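Local coordinates for AbiEi antitoxin C-terminal domain-containing protein (Mycobacterium tuberculosis, PDB 1ZEL), which is of unknown function but probably binds DNA through a winged-helix, helix-turn-helix region and resembles AbiEi-type antitoxins, at residues 32-37 against 93-98; 127-132 against 149-154; 262-267 against 283-288. One frame throughout, in Å; residues are numbered along the deposited sequence.

Contact 1: residues 32-37 against 93-98; sequences VVTKED and WLARDQ
Glu36 and Arg96 meet tip to tip in a salt bridge that ties the start of helix 35-44 to the last part of helix 88-96, at the edge of the small antiparallel sheet 33-34, 72-75, 64-66; helices beside such a sheet are consistent with a winged-helix, helix-turn-helix region. The guanidinium grips end-on: NH1 of Arg96 donates to OE1 of Glu36 at 2.8 Å and NH2 of Arg96 to OE2 of Glu36 at 2.9 Å. Each oxygen offers its syn lone pair, but the carboxylate and guanidinium planes are 29° apart and both acceptors lie tilted from the guanidinium plane, so the bidentate pair is twisted. Arginine suits the place because its chain, bent at chi2 and chi3, reaches across to Glu36 and still presents two N-H groups to one carboxylate. NH1 also has a weak hydrogen bond to the carbonyl of Gly71, just before strand 72-75.

CB of Thr34 lies against the guanidinium, oblique to it, 3.8 Å from NH1 of Arg96. Beside the ion pair the contact turns apolar: CG1 of Val32 packs on CB of Ala95 at 3.6 Å, and a side chain as short as alanine's lets the helix come this near the strand. Val32 and Arg96 both also touch Thr72 of the neighbouring strand. Thr34 is also the N-cap of helix 35-44. With chi1 of 68°, it holds OG1 between its own N and carbonyl carbon, where OG1 accepts from N of Asp37 at 3.1 Å.

Contact 2: residues 127-132 against 149-154; sequences WLPPAK and WNAADT
The loop that follows strand 124-127 packs on the loop between strand 142-145 and helix 154-157, within the AbiEi antitoxin C-terminal family region, and Trp127 meets Trp149 at their centre. The indoles cross obliquely, planes at 54° and the nearest ring centroids 5.1 Å apart. CE3 of Trp149 lies over one face of Trp127, toward its rim, 3.6 Å from NE1 of Trp127. On the opposite face sits the backbone N of Pro129, so the indole is held between its own chain and the other loop. The CB bond of Trp127 points toward 149-154, and chi1 of 168° sets CG anti to the backbone N. At the far end of the ring, CH2 of Trp127 is 4.2 Å from CA of Ala151, which lies at the ring's edge.

Farther out, CB of Pro129 touches CB of Ala151 at 3.5 Å; alanine's small side chain suits backbones only 5.7 Å apart between CA of Pro129 and CA of Ala151. Both loops fold into type I turns, Pro129 to Lys132 and Asn150 to Asp153. Within the second, an Asx turn forms: OD1 of Asn150 accepts from N of Ala152 at 2.7 Å, the donor lying above the carbonyl plane.

No hydrogen bond crosses between the loops. Both buried indoles have their N-H satisfied elsewhere, Trp127 by the carbonyl of Ile147 and Trp149 by that of Leu222; cohesion between the loops therefore rests on van der Waals and hydrophobic contact, while the outside bonds probably limit how each ring can turn.

Contact 3: residues 262-267 against 283-288; sequences TRFTTA and LVDELV
Phe264 packs against Leu283, Leu287 and Val288 where parallel strands 262-264 and 283-285 run side by side in a mixed sheet completed by 276-278. Its CB points to the face shared with Thr262, Leu283 and Asp285, 4.0 Å from CD2 of Leu283 and also near OD1 of Asp285. Chi1 of -155° sets CG anti to the backbone N. CD1 of Phe264 approaches CD1 of Leu283; on the other side of the ring, CE2 of Phe264 meets CD2 of Leu287 at 3.5 Å, and CD2 of Phe264 is equally near that methyl. CZ, at the tip, is 4.3 Å from CG2 of Val288, which stands over the ring centre, 12° off the normal, a CH-pi contact. Branched aliphatic residues suit these places, since their methyls can fit around a flat ring.

The backbone fixes the register: N of Val284 donates to O of Thr262, N of Phe264 to O of Val284, and N of Glu286 to O of Phe264 at 2.9 Å. Beyond the strand, OD1 of Asp285 takes N of Val288 at 2.8 Å through its syn lone pair and N of Leu287 from above the carboxylate plane, an Asx motif and an Asx turn just before helix 288-296, whose N-cap position is Leu287. Its OD2 is bound by Tyr236 and by N of Val289.

Arg263, on the face of Val284, meets OE2 of Glu286 at NE (3.5 Å) in one of its two conformers, an uncertain salt bridge; OE1 of Glu286 bonds to His268. Apolar side chains surround the ring, yet the same face holds buried Asp285, whose carboxylate is probably stabilised by its several donors.

In the fold
The three contacts follow one another along the chain and differ in burial. Contact 1 lies at the surface and joins parts of two helices through charge; contact 2 is buried and almost wholly apolar, joining loops; contact 3 is partly buried and is alone in linking its segments by backbone sheet bonds. Contacts 1 and 2 touch: CH2 of Trp93 packs on CD2 of Leu128, and OD2 of Asp97 forms a long, weak ion pair with NZ of Lys132, so the segment 93-98 bridges the two regions. Contact 3 stands apart, its nearest atoms about 14 Å from contact 2, and lies across the chain's centre from contact 1, about 42 Å between their centres.

Contact 1: residues 32-37 against 93-98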
loop_
_atom_site.group_PDB
_atom_site.type_symbol
_atom_site.label_atom_id
_atom_site.label_comp_id
_atom_site.label_asym_id
_atom_site.label_seq_id
_atom_site.Cartn_x
_atom_site.Cartn_y
_atom_site.Cartn_z
ATOM N N VAL A 32 -8.169 14.717 -7.420
ATOM C CA VAL A 32 -6.995 15.087 -8.188
ATOM C C VAL A 32 -7.504 15.956 -9.337
ATOM O O VAL A 32 -8.575 15.683 -9.879
ATOM C CB VAL A 32 -6.351 13.829 -8.796
ATOM C CG1 VAL A 32 -5.330 14.197 -9.835
ATOM C CG2 VAL A 32 -5.741 12.937 -7.711
ATOM N N VAL A 33 -6.737 16.991 -9.684
ATOM C CA VAL A 33 -7.038 17.841 -10.829
ATOM C C VAL A 33 -6.144 17.451 -11.996
ATOM O O VAL A 33 -4.933 17.597 -11.901
ATOM C CB VAL A 33 -6.761 19.351 -10.485
ATOM C CG1 VAL A 33 -7.077 20.237 -11.681
ATOM C CG2 VAL A 33 -7.618 19.795 -9.289
ATOM N N THR A 34 -6.724 17.002 -13.105
ATOM C CA THR A 34 -5.932 16.727 -14.299
ATOM C C THR A 34 -5.756 18.008 -15.108
ATOM O O THR A 34 -6.532 18.961 -14.958
ATOM C CB THR A 34 -6.557 15.624 -15.183
ATOM O OG1 THR A 34 -7.776 16.098 -15.754
ATOM C CG2 THR A 34 -6.877 14.394 -14.357
ATOM N N LYS A 35 -4.757 18.030 -15.987
ATOM C CA LYS A 35 -4.565 19.164 -16.865
ATOM C C LYS A 35 -5.807 19.433 -17.732
ATOM O O LYS A 35 -6.157 20.590 -17.982
ATOM C CB LYS A 35 -3.334 18.975 -17.760
ATOM C CG LYS A 35 -3.105 20.200 -18.632
ATOM C CD LYS A 35 -1.779 20.165 -19.315
ATOM C CE LYS A 35 -1.644 21.338 -20.250
ATOM N NZ LYS A 35 -0.368 21.165 -20.978
ATOM N N GLU A 36 -6.488 18.355 -18.139
ATOM C CA GLU A 36 -7.673 18.449 -18.978
ATOM C C GLU A 36 -8.832 19.060 -18.218
ATOM O O GLU A 36 -9.621 19.813 -18.789
ATOM C CB GLU A 36 -8.078 17.063 -19.478
ATOM C CG GLU A 36 -7.072 16.393 -20.438
ATOM C CD GLU A 36 -5.954 15.591 -19.732
ATOM O OE1 GLU A 36 -5.739 15.738 -18.513
ATOM O OE2 GLU A 36 -5.276 14.801 -20.415
ATOM N N ASP A 37 -8.958 18.703 -16.938
ATOM C CA ASP A 37 -9.989 19.243 -16.065
ATOM C C ASP A 37 -9.752 20.742 -15.874
ATOM O O ASP A 37 -10.676 21.557 -15.961
ATOM C CB ASP A 37 -9.961 18.492 -14.709
ATOM C CG ASP A 37 -11.009 18.998 -13.695
ATOM O OD1 ASP A 37 -11.993 19.656 -14.096
ATOM O OD2 ASP A 37 -10.854 18.723 -12.472
ATOM N N TRP A 93 -1.976 8.683 -10.056
ATOM C CA TRP A 93 -1.844 7.637 -11.059
ATOM C C TRP A 93 -3.197 7.158 -11.592
ATOM O O TRP A 93 -3.402 7.108 -12.823
ATOM C CB TRP A 93 -0.995 6.491 -10.505
ATOM C CG TRP A 93 -0.574 5.445 -11.546
ATOM C CD1 TRP A 93 -0.752 5.497 -12.893
ATOM C CD2 TRP A 93 0.139 4.237 -11.276
ATOM N NE1 TRP A 93 -0.219 4.367 -13.489
ATOM C CE2 TRP A 93 0.340 3.582 -12.507
ATOM C CE3 TRP A 93 0.633 3.647 -10.104
ATOM C CZ2 TRP A 93 0.999 2.348 -12.600
ATOM C CZ3 TRP A 93 1.301 2.428 -10.197
ATOM C CH2 TRP A 93 1.464 1.787 -11.428
ATOM N N LEU A 94 -4.134 6.833 -10.697
ATOM C CA LEU A 94 -5.492 6.425 -11.122
ATOM C C LEU A 94 -6.209 7.504 -11.931
ATOM O O LEU A 94 -7.054 7.198 -12.803
ATOM C CB LEU A 94 -6.349 6.074 -9.911
ATOM C CG LEU A 94 -5.932 4.792 -9.215
ATOM C CD1 LEU A 94 -6.594 4.726 -7.834
ATOM C CD2 LEU A 94 -6.270 3.587 -10.073
ATOM N N ALA A 95 -5.871 8.764 -11.644
ATOM C CA ALA A 95 -6.445 9.908 -12.370
ATOM C C ALA A 95 -6.068 9.889 -13.842
ATOM O O ALA A 95 -6.865 10.284 -14.697
ATOM C CB ALA A 95 -6.008 11.208 -11.730
ATOM N N ARG A 96 -4.848 9.450 -14.139
ATOM C CA ARG A 96 -4.381 9.279 -15.518
ATOM C C ARG A 96 -4.704 7.908 -16.114
ATOM O O ARG A 96 -4.960 7.797 -17.323
ATOM C CB ARG A 96 -2.868 9.443 -15.590
ATOM C CG ARG A 96 -2.312 10.795 -15.185
ATOM C CD ARG A 96 -3.026 11.959 -15.821
ATOM N NE ARG A 96 -2.959 11.992 -17.284
ATOM C CZ ARG A 96 -3.380 13.032 -17.982
ATOM N NH1 ARG A 96 -3.833 14.112 -17.350
ATOM N NH2 ARG A 96 -3.316 13.015 -19.299
ATOM N N ASP A 97 -4.657 6.866 -15.281
ATOM C CA ASP A 97 -4.848 5.487 -15.731
ATOM C C ASP A 97 -5.713 4.747 -14.733
ATOM O O ASP A 97 -5.216 4.296 -13.695
ATOM C CB ASP A 97 -3.490 4.776 -15.868
ATOM C CG ASP A 97 -3.606 3.375 -16.485
ATOM O OD1 ASP A 97 -4.731 2.944 -16.791
ATOM O OD2 ASP A 97 -2.568 2.692 -16.636
ATOM N N GLN A 98 -7.004 4.616 -15.049
ATOM C CA GLN A 98 -7.939 3.889 -14.182
ATOM C C GLN A 98 -7.551 2.401 -14.028
ATOM O O GLN A 98 -7.974 1.750 -13.078
ATOM C CB GLN A 98 -9.393 4.058 -14.660
#

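Contact 2: residues 127-132 against 149-154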
loop_
_atom_site.group_PDB
_atom_site.type_symbol
_atom_site.label_atom_id
_atom_site.label_comp_id
_atom_site.label_asym_id
_atom_site.label_seq_id
_atom_site.Cartn_x
_atom_site.Cartn_y
_atom_site.Cartn_z
ATOM N N TRP A 127 1.868 -3.523 -4.486
ATOM C CA TRP A 127 2.133 -4.679 -5.323
ATOM C C TRP A 127 1.691 -4.286 -6.714
ATOM O O TRP A 127 0.664 -3.612 -6.861
ATOM C CB TRP A 127 1.322 -5.906 -4.831
ATOM C CG TRP A 127 1.363 -7.041 -5.869
ATOM C CD1 TRP A 127 2.388 -7.921 -6.087
ATOM C CD2 TRP A 127 0.378 -7.314 -6.879
ATOM N NE1 TRP A 127 2.079 -8.758 -7.158
ATOM C CE2 TRP A 127 0.855 -8.395 -7.658
ATOM C CE3 TRP A 127 -0.867 -6.753 -7.194
ATOM C CZ2 TRP A 127 0.123 -8.930 -8.724
ATOM C CZ3 TRP A 127 -1.586 -7.277 -8.251
ATOM C CH2 TRP A 127 -1.093 -8.358 -9.005
ATOM N N LEU A 128 2.480 -4.670 -7.725
ATOM C CA LEU A 128 2.102 -4.504 -9.126
ATOM C C LEU A 128 2.268 -5.825 -9.857
ATOM O O LEU A 128 3.248 -6.518 -9.625
ATOM C CB LEU A 128 3.030 -3.480 -9.814
ATOM C CG LEU A 128 2.649 -1.999 -9.770
ATOM C CD1 LEU A 128 3.789 -1.156 -10.378
ATOM C CD2 LEU A 128 1.353 -1.760 -10.497
ATOM N N PRO A 129 1.340 -6.162 -10.765
ATOM C CA PRO A 129 1.556 -7.362 -11.561
ATOM C C PRO A 129 2.790 -7.233 -12.479
ATOM O O PRO A 129 3.192 -6.113 -12.820
ATOM C CB PRO A 129 0.281 -7.475 -12.389
ATOM C CG PRO A 129 -0.381 -6.220 -12.304
ATOM C CD PRO A 129 0.073 -5.492 -11.101
ATOM N N PRO A 130 3.420 -8.376 -12.823
ATOM C CA PRO A 130 4.626 -8.426 -13.658
ATOM C C PRO A 130 4.552 -7.478 -14.846
ATOM O O PRO A 130 5.514 -6.743 -15.123
ATOM C CB PRO A 130 4.630 -9.874 -14.157
ATOM C CG PRO A 130 3.999 -10.662 -13.003
ATOM C CD PRO A 130 2.978 -9.726 -12.391
ATOM N N ALA A 131 3.403 -7.468 -15.522
ATOM C CA ALA A 131 3.264 -6.756 -16.784
ATOM C C ALA A 131 3.184 -5.214 -16.680
ATOM O O ALA A 131 3.309 -4.530 -17.693
ATOM C CB ALA A 131 2.056 -7.308 -17.553
ATOM N N LYS A 132 2.986 -4.678 -15.473
ATOM C CA LYS A 132 2.680 -3.247 -15.289
ATOM C C LYS A 132 3.901 -2.417 -14.914
ATOM O O LYS A 132 4.578 -2.726 -13.953
ATOM C CB LYS A 132 1.615 -3.057 -14.197
ATOM C CG LYS A 132 0.181 -3.406 -14.616
ATOM C CD LYS A 132 -0.390 -2.386 -15.614
ATOM C CE LYS A 132 -0.226 -0.926 -15.124
ATOM N NZ LYS A 132 -0.799 0.073 -16.081
ATOM N N TRP A 149 1.926 -13.085 -8.794
ATOM C CA TRP A 149 0.523 -13.459 -8.757
ATOM C C TRP A 149 -0.214 -13.117 -10.074
ATOM O O TRP A 149 0.096 -12.111 -10.749
ATOM C CB TRP A 149 -0.180 -12.746 -7.606
ATOM C CG TRP A 149 0.221 -13.257 -6.256
ATOM C CD1 TRP A 149 0.299 -14.561 -5.876
ATOM C CD2 TRP A 149 0.565 -12.476 -5.105
ATOM N NE1 TRP A 149 0.668 -14.650 -4.551
ATOM C CE2 TRP A 149 0.836 -13.382 -4.052
ATOM C CE3 TRP A 149 0.654 -11.098 -4.851
ATOM C CZ2 TRP A 149 1.211 -12.955 -2.771
ATOM C CZ3 TRP A 149 1.018 -10.678 -3.578
ATOM C CH2 TRP A 149 1.300 -11.603 -2.557
ATOM N N ASN A 150 -1.191 -13.977 -10.395
ATOM C CA ASN A 150 -2.190 -13.747 -11.454
ATOM C C ASN A 150 -3.004 -12.459 -11.206
ATOM O O ASN A 150 -3.899 -12.402 -10.333
ATOM C CB ASN A 150 -3.110 -14.978 -11.592
ATOM C CG ASN A 150 -4.186 -14.793 -12.655
ATOM O OD1 ASN A 150 -4.162 -13.823 -13.409
ATOM N ND2 ASN A 150 -5.129 -15.729 -12.717
ATOM N N ALA A 151 -2.663 -11.427 -11.979
ATOM C CA ALA A 151 -3.365 -10.146 -11.983
ATOM C C ALA A 151 -4.875 -10.270 -12.262
ATOM O O ALA A 151 -5.642 -9.346 -11.973
ATOM C CB ALA A 151 -2.722 -9.215 -13.001
ATOM N N ALA A 152 -5.292 -11.406 -12.820
ATOM C CA ALA A 152 -6.691 -11.615 -13.156
ATOM C C ALA A 152 -7.510 -11.966 -11.920
ATOM O O ALA A 152 -8.712 -11.680 -11.860
ATOM C CB ALA A 152 -6.833 -12.696 -14.217
ATOM N N ASP A 153 -6.855 -12.567 -10.932
ATOM C CA ASP A 153 -7.533 -13.052 -9.743
ATOM C C ASP A 153 -7.290 -12.100 -8.538
ATOM O O ASP A 153 -6.599 -12.434 -7.572
ATOM C CB ASP A 153 -7.104 -14.508 -9.479
ATOM C CG ASP A 153 -8.008 -15.233 -8.482
ATOM O OD1 ASP A 153 -9.006 -14.644 -7.997
ATOM O OD2 ASP A 153 -7.697 -16.409 -8.177
ATOM N N THR A 154 -7.873 -10.905 -8.627
ATOM C CA THR A 154 -7.738 -9.886 -7.578
ATOM C C THR A 154 -8.668 -10.189 -6.393
ATOM O O THR A 154 -8.491 -9.635 -5.304
ATOM C CB THR A 154 -7.986 -8.434 -8.116
ATOM O OG1 THR A 154 -9.243 -8.370 -8.806
ATOM C CG2 THR A 154 -6.849 -7.975 -9.056
#

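Contact 3: residues 262-267 against 283-288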
loop_
_atom_site.group_PDB
_atom_site.type_symbol
_atom_site.label_atom_id
_atom_site.label_comp_id
_atom_site.label_asym_id
_atom_site.label_seq_id
_atom_site.Cartn_x
_atom_site.Cartn_y
_atom_site.Cartn_z
ATOM N N THR A 262 15.894 -23.087 5.499
ATOM C CA THR A 262 15.747 -21.692 5.104
ATOM C C THR A 262 15.921 -20.766 6.292
ATOM O O THR A 262 15.670 -21.171 7.431
ATOM C CB THR A 262 14.363 -21.428 4.431
ATOM O OG1 THR A 262 14.423 -20.192 3.708
ATOM C CG2 THR A 262 13.262 -21.347 5.489
ATOM N N ARG A 263 16.383 -19.540 6.031
ATOM C CA ARG A 263 16.484 -18.525 7.076
ATOM C C ARG A 263 15.307 -17.570 6.970
ATOM O O ARG A 263 14.872 -17.230 5.873
ATOM C CB ARG A 263 17.799 -17.749 6.961
ATOM C CG ARG A 263 19.029 -18.490 7.453
ATOM C CD ARG A 263 20.286 -17.618 7.287
ATOM N NE ARG A 263 21.521 -18.295 7.688
ATOM C CZ ARG A 263 22.488 -18.681 6.851
ATOM N NH1 ARG A 263 22.383 -18.469 5.542
ATOM N NH2 ARG A 263 23.578 -19.273 7.327
ATOM N N PHE A 264 14.791 -17.156 8.119
ATOM C CA PHE A 264 13.757 -16.150 8.190
ATOM C C PHE A 264 14.496 -14.930 8.659
ATOM O O PHE A 264 14.836 -14.828 9.824
ATOM C CB PHE A 264 12.647 -16.525 9.189
ATOM C CG PHE A 264 11.318 -15.870 8.875
ATOM C CD1 PHE A 264 10.133 -16.555 9.033
ATOM C CD2 PHE A 264 11.270 -14.563 8.385
ATOM C CE1 PHE A 264 8.909 -15.948 8.712
ATOM C CE2 PHE A 264 10.055 -13.959 8.061
ATOM C CZ PHE A 264 8.881 -14.660 8.215
ATOM N N THR A 265 14.794 -14.031 7.731
ATOM C CA THR A 265 15.672 -12.903 8.003
ATOM C C THR A 265 15.403 -11.803 6.970
ATOM O O THR A 265 15.004 -12.097 5.848
ATOM C CB THR A 265 17.179 -13.312 7.952
ATOM O OG1 THR A 265 17.985 -12.221 8.423
ATOM C CG2 THR A 265 17.626 -13.678 6.518
ATOM N N THR A 266 15.635 -10.545 7.345
ATOM C CA THR A 266 15.564 -9.451 6.368
ATOM C C THR A 266 16.939 -9.160 5.765
ATOM O O THR A 266 17.062 -8.461 4.738
ATOM C CB THR A 266 14.974 -8.165 6.969
ATOM O OG1 THR A 266 15.634 -7.869 8.201
ATOM C CG2 THR A 266 13.498 -8.341 7.240
ATOM N N ALA A 267 17.965 -9.712 6.416
ATOM C CA ALA A 267 19.356 -9.606 6.003
ATOM C C ALA A 267 20.148 -10.458 6.988
ATOM O O ALA A 267 20.292 -10.094 8.159
ATOM C CB ALA A 267 19.847 -8.129 6.029
ATOM N N LEU A 283 13.529 -24.401 9.405
ATOM C CA LEU A 283 13.669 -22.968 9.388
ATOM C C LEU A 283 14.505 -22.484 10.550
ATOM O O LEU A 283 14.287 -22.884 11.703
ATOM C CB LEU A 283 12.260 -22.340 9.438
ATOM C CG LEU A 283 12.110 -20.843 9.298
ATOM C CD1 LEU A 283 10.833 -20.579 8.579
ATOM C CD2 LEU A 283 12.091 -20.199 10.650
ATOM N N VAL A 284 15.459 -21.617 10.229
ATOM C CA VAL A 284 16.220 -20.874 11.228
ATOM C C VAL A 284 15.597 -19.463 11.283
ATOM O O VAL A 284 15.629 -18.721 10.303
ATOM C CB VAL A 284 17.715 -20.801 10.858
ATOM C CG1 VAL A 284 18.462 -19.903 11.837
ATOM C CG2 VAL A 284 18.328 -22.227 10.875
ATOM N N ASP A 285 15.003 -19.131 12.421
ATOM C CA ASP A 285 14.338 -17.853 12.592
ATOM C C ASP A 285 15.296 -16.829 13.201
ATOM O O ASP A 285 15.639 -16.920 14.370
ATOM C CB ASP A 285 13.082 -18.020 13.468
ATOM C CG ASP A 285 12.324 -16.705 13.688
ATOM O OD1 ASP A 285 12.517 -15.757 12.905
ATOM O OD2 ASP A 285 11.533 -16.618 14.658
ATOM N N GLU A 286 15.708 -15.854 12.389
ATOM C CA GLU A 286 16.583 -14.773 12.838
ATOM C C GLU A 286 15.817 -13.473 13.025
ATOM O O GLU A 286 16.390 -12.417 13.345
ATOM C CB GLU A 286 17.720 -14.596 11.839
ATOM C CG GLU A 286 18.496 -15.874 11.653
ATOM C CD GLU A 286 19.624 -15.785 10.653
ATOM O OE1 GLU A 286 19.762 -14.749 9.960
ATOM O OE2 GLU A 286 20.389 -16.771 10.569
ATOM N N LEU A 287 14.502 -13.565 12.896
ATOM C CA LEU A 287 13.678 -12.376 12.806
ATOM C C LEU A 287 12.504 -12.318 13.775
ATOM O O LEU A 287 12.425 -11.405 14.573
ATOM C CB LEU A 287 13.186 -12.197 11.368
ATOM C CG LEU A 287 12.173 -11.097 11.036
ATOM C CD1 LEU A 287 12.798 -9.735 11.208
ATOM C CD2 LEU A 287 11.757 -11.313 9.593
ATOM N N VAL A 288 11.578 -13.260 13.671
ATOM C CA VAL A 288 10.316 -13.149 14.380
ATOM C C VAL A 288 10.537 -13.255 15.896
ATOM O O VAL A 288 10.305 -12.281 16.623
ATOM C CB VAL A 288 9.281 -14.152 13.842
ATOM C CG1 VAL A 288 8.018 -14.170 14.703
ATOM C CG2 VAL A 288 8.911 -13.784 12.384
#